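Local coordinates for ribulose bisphosphate carboxylase (Pyrococcus horikoshii, PDB 2D69) that fixes carbon dioxide onto ribulose 1,5-bisphosphate to give two molecules of 3-phosphoglycerate, and can also use dioxygen in a competing oxygenase reaction, at the interface of chains A and B. Residues are numbered along the deposited sequence; one frame, centred on the assembly and turned at random. Chains: chain A/B, Ribulose bisphosphate carboxylase.

Contact 1: the interface of chains A and B. Residues chain A 99, 256-260; chain B 229, 255-257, 260.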
# COMPACT_ATOMS: atom_id res chain seq x y z
N VAL A 99 30.48 -4.03 -5.36
CA VAL A 99 30.34 -5.49 -5.56
C VAL A 99 30.91 -5.87 -6.91
O VAL A 99 31.73 -6.81 -7.02
CB VAL A 99 28.85 -5.94 -5.43
CG1 VAL A 99 28.73 -7.39 -5.58
CG2 VAL A 99 28.21 -5.52 -4.03
N ALA A 256 29.21 -10.14 6.90
CA ALA A 256 28.00 -9.79 6.14
C ALA A 256 28.19 -9.67 4.62
O ALA A 256 27.38 -10.16 3.80
CB ALA A 256 27.44 -8.49 6.66
N GLY A 257 29.22 -8.93 4.24
CA GLY A 257 29.64 -8.82 2.85
C GLY A 257 29.23 -7.49 2.22
O GLY A 257 28.40 -6.75 2.73
N TRP A 258 29.85 -7.22 1.09
CA TRP A 258 29.73 -5.95 0.37
C TRP A 258 28.33 -5.62 -0.13
O TRP A 258 27.92 -4.45 -0.10
CB TRP A 258 30.72 -5.96 -0.85
CG TRP A 258 32.16 -5.99 -0.47
CD1 TRP A 258 33.07 -6.93 -0.84
CD2 TRP A 258 32.83 -5.07 0.36
NE1 TRP A 258 34.27 -6.66 -0.25
CE2 TRP A 258 34.16 -5.49 0.47
CE3 TRP A 258 32.46 -3.89 1.02
CZ2 TRP A 258 35.10 -4.83 1.23
CZ3 TRP A 258 33.39 -3.22 1.73
CH2 TRP A 258 34.70 -3.69 1.86
N SER A 259 27.62 -6.63 -0.62
CA SER A 259 26.28 -6.47 -1.16
C SER A 259 25.33 -5.95 -0.11
O SER A 259 24.58 -4.95 -0.34
CB SER A 259 25.78 -7.79 -1.74
OG SER A 259 24.45 -7.60 -2.20
N ALA A 260 25.41 -6.56 1.06
CA ALA A 260 24.55 -6.11 2.16
C ALA A 260 24.98 -4.76 2.65
O ALA A 260 24.14 -3.97 2.96
CB ALA A 260 24.58 -7.05 3.27
N GLY B 229 24.94 -7.76 -7.29
CA GLY B 229 25.01 -6.33 -7.06
C GLY B 229 24.68 -6.07 -5.59
O GLY B 229 24.54 -6.99 -4.82
N VAL B 255 31.85 -12.57 -3.27
CA VAL B 255 31.90 -11.16 -3.46
C VAL B 255 30.65 -10.48 -2.82
O VAL B 255 30.77 -9.51 -2.11
CB VAL B 255 32.07 -10.78 -4.93
CG1 VAL B 255 32.13 -9.30 -5.05
CG2 VAL B 255 33.37 -11.44 -5.49
N ALA B 256 29.47 -11.03 -3.06
CA ALA B 256 28.21 -10.46 -2.53
C ALA B 256 28.13 -10.65 -1.00
O ALA B 256 27.81 -9.70 -0.22
CB ALA B 256 27.04 -11.16 -3.24
N GLY B 257 28.38 -11.90 -0.58
CA GLY B 257 28.57 -12.29 0.80
C GLY B 257 27.32 -12.86 1.49
O GLY B 257 26.19 -12.88 0.92
N ALA B 260 23.66 -11.12 2.13
CA ALA B 260 22.87 -11.04 0.89
C ALA B 260 22.40 -12.42 0.45
O ALA B 260 21.31 -12.59 -0.05
CB ALA B 260 23.70 -10.41 -0.24
O HOH W 1 26.22 -9.44 1.75
O HOH W 2 31.53 -9.72 0.51
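A:Ser259 meets chain B with both its side-chain hydroxyl and its backbone N-H. The hydroxyl OG donates to the carbonyl O of B:Gly229 at 2.7 Å, reaching a lone pair in the carbonyl plane; OG stands anti to the backbone N (chi1 178°), which turns it toward that loop. The amide N of A:Ser259 donates at 3.1 Å to O of B:Ala256, again in the carbonyl plane on a lone pair, with 149° at the hydrogen. The CB of A:Ser259, the carbon carrying OG, packs on the methyl CB of B:Ala260 at 3.7 Å.

Alongside, A:Val99 and B:Val255 cross obliquely and touch by their CG1 methyls, 3.9 Å apart. Each CG1 lies anti to its own backbone N, while the other branch of A:Val99, CG2, faces the peptide of B:Gly229.

Two waters form the next shell. Water 1 bonds the carbonyl O of A:Ala256 and that of B:Ala256 at 2.5 Å each, and the amide N of A:Ala260 and of B:Ala260 at 3.1 Å each. This matched set of partners puts it essentially on the two-fold axis. Water 2 links the amide N of A:Trp258 to the carbonyl O of B:Val255, and the indole CD1 of A:Trp258 comes near that same oxygen.

These amides belong to the first turn of helix 258-271: A:Ser259 bonds O of B:Ala256 directly, A:Trp258 and A:Ala260 act through water, and the helix's positive end may strengthen all three as donors. The patch forms a central part of the Rubisco dimer interface, joining the two catalytic domains about the two-fold axis, with A:Val99 of the N-terminal domain packed at its margin.

Contact 2: the interface of chains A and B. Residues chain A 57-59; chain B 172-173, 176, 376, 381-382.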
# COMPACT_ATOMS: atom_id res chain seq x y z
N THR A 57 38.64 -17.31 -31.31
CA THR A 57 37.33 -17.53 -31.88
C THR A 57 37.14 -16.92 -33.26
O THR A 57 37.62 -15.81 -33.53
CB THR A 57 36.23 -17.04 -30.93
OG1 THR A 57 34.94 -17.37 -31.47
CG2 THR A 57 36.21 -15.48 -30.79
N LEU A 58 36.41 -17.63 -34.11
CA LEU A 58 35.93 -17.07 -35.38
C LEU A 58 34.86 -16.01 -35.19
O LEU A 58 34.61 -15.20 -36.10
CB LEU A 58 35.31 -18.15 -36.25
CG LEU A 58 36.13 -19.05 -37.14
CD1 LEU A 58 35.15 -20.03 -37.82
CD2 LEU A 58 37.00 -18.29 -38.18
N TRP A 59 34.13 -16.08 -34.09
CA TRP A 59 32.95 -15.21 -33.86
C TRP A 59 33.35 -13.76 -33.82
O TRP A 59 34.38 -13.41 -33.26
CB TRP A 59 32.19 -15.57 -32.56
CG TRP A 59 30.78 -15.02 -32.59
CD1 TRP A 59 30.28 -13.96 -31.91
CD2 TRP A 59 29.72 -15.52 -33.40
NE1 TRP A 59 28.95 -13.76 -32.26
CE2 TRP A 59 28.60 -14.70 -33.19
CE3 TRP A 59 29.63 -16.59 -34.35
CZ2 TRP A 59 27.40 -14.91 -33.84
CZ3 TRP A 59 28.45 -16.80 -34.98
CH2 TRP A 59 27.35 -15.95 -34.74
N GLU B 172 22.92 -12.67 -30.32
CA GLU B 172 23.34 -13.47 -31.48
C GLU B 172 24.22 -14.67 -31.10
O GLU B 172 24.16 -15.79 -31.72
CB GLU B 172 24.01 -12.53 -32.53
CG GLU B 172 23.04 -11.41 -33.00
CD GLU B 172 23.54 -10.51 -34.15
OE1 GLU B 172 24.59 -10.78 -34.74
OE2 GLU B 172 22.85 -9.52 -34.49
N ILE B 173 25.13 -14.43 -30.17
CA ILE B 173 26.02 -15.49 -29.71
C ILE B 173 25.25 -16.50 -28.91
O ILE B 173 25.45 -17.71 -29.07
CB ILE B 173 27.24 -14.93 -28.93
CG1 ILE B 173 28.21 -16.06 -28.61
CG2 ILE B 173 26.84 -14.21 -27.64
CD1 ILE B 173 28.66 -16.81 -29.84
N GLU B 176 23.53 -19.02 -31.13
CA GLU B 176 24.45 -20.04 -31.68
C GLU B 176 24.75 -21.12 -30.63
O GLU B 176 24.66 -22.30 -30.91
CB GLU B 176 25.76 -19.40 -32.15
CG GLU B 176 25.60 -18.35 -33.22
CD GLU B 176 25.03 -18.91 -34.49
OE1 GLU B 176 24.12 -18.31 -35.09
OE2 GLU B 176 25.50 -19.99 -34.85
N MET B 376 33.77 -21.83 -27.93
CA MET B 376 34.02 -20.60 -28.69
C MET B 376 35.16 -20.73 -29.70
O MET B 376 35.15 -20.06 -30.73
CB MET B 376 34.31 -19.44 -27.75
CG MET B 376 33.11 -18.99 -26.94
SD MET B 376 31.66 -18.40 -27.89
CE MET B 376 32.31 -16.89 -28.74
N GLY B 381 33.21 -22.61 -35.58
CA GLY B 381 32.48 -21.57 -34.87
C GLY B 381 31.72 -22.09 -33.66
O GLY B 381 31.66 -23.29 -33.48
N PRO B 382 31.14 -21.22 -32.83
CA PRO B 382 30.54 -21.64 -31.56
C PRO B 382 29.42 -22.70 -31.60
O PRO B 382 29.32 -23.55 -30.75
CB PRO B 382 29.91 -20.35 -30.98
CG PRO B 382 30.37 -19.23 -31.77
CD PRO B 382 31.02 -19.77 -33.06
O HOH W 3 35.18 -20.24 -33.22
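A:Trp59 lays its indole on helix 167-180 of chain B and gives up 110 Å² to the partner, far more than any neighbour in this patch. It follows strand 55-57 of the Rubisco N-terminal domain and here meets the alpha/beta-barrel catalytic domain of the other subunit. The ring receives its chain B partners on one face. The CD1 methyl of B:Ile173 sits 3.7 Å from the centroid of the five-membered ring, a CH-pi contact offset toward the rim. Toward the six-membered ring, the methylene CG of B:Glu176 comes within 3.3 Å of CH2 of A:Trp59. A bend at chi2 (-63°) brings CD of B:Glu176 in beside that same ring atom. The carboxylate plane stands 26° from the indole plane. On the same side, past the rim at CE3 of A:Trp59, CD of B:Pro382 approaches that atom at 3.7 Å, with the pyrrolidine crossing the indole at about a right angle; this proline opens helix 382-398.

B:Met376 contributes both ends of itself. Its side chain, bent at chi2 and chi3, brings the CE methyl to 4.0 Å from CB of A:Trp59, at the root of the indole. Its carbonyl O accepts a 2.8 Å bond from the hydroxyl OG1 of A:Thr57, the donor tilted 33° from the carbonyl plane. The same OG1 accepts the backbone N-H of A:Trp59 at 3.0 Å, so that A:Thr57 both grips the partner and holds the turn that presents the indole. Water 3 reinforces the junction, bonded to N of A:Leu58 and, at 2.5 Å, to O of B:Met376; that carbonyl is therefore gripped twice.

B:Met376 lies near the far end of helix 372-377, which starts with B:Gly372 and B:Gly373, both predicted to bind substrate, and its bonds to chain A may help to position that segment.

The C-alpha centres of contact 1 and contact 2 lie about 33 Å apart, and the two share no residue. Contact 1 is central, about 13 Å from A:His278; there the segments around 256-260 of both chains meet, while the contacts of A:Val99 and B:Gly229 occur again in the symmetric twin. Contact 2 is peripheral and heterologous, N-terminal domain against catalytic domain, with its centre about 7 Å from B:Lys160; its twin lies at the partner's active site. Together they fix the pair at its middle and both ends, as expected for Rubisco, whose active sites are completed across the dimer. Four such pairs would account for the octamer.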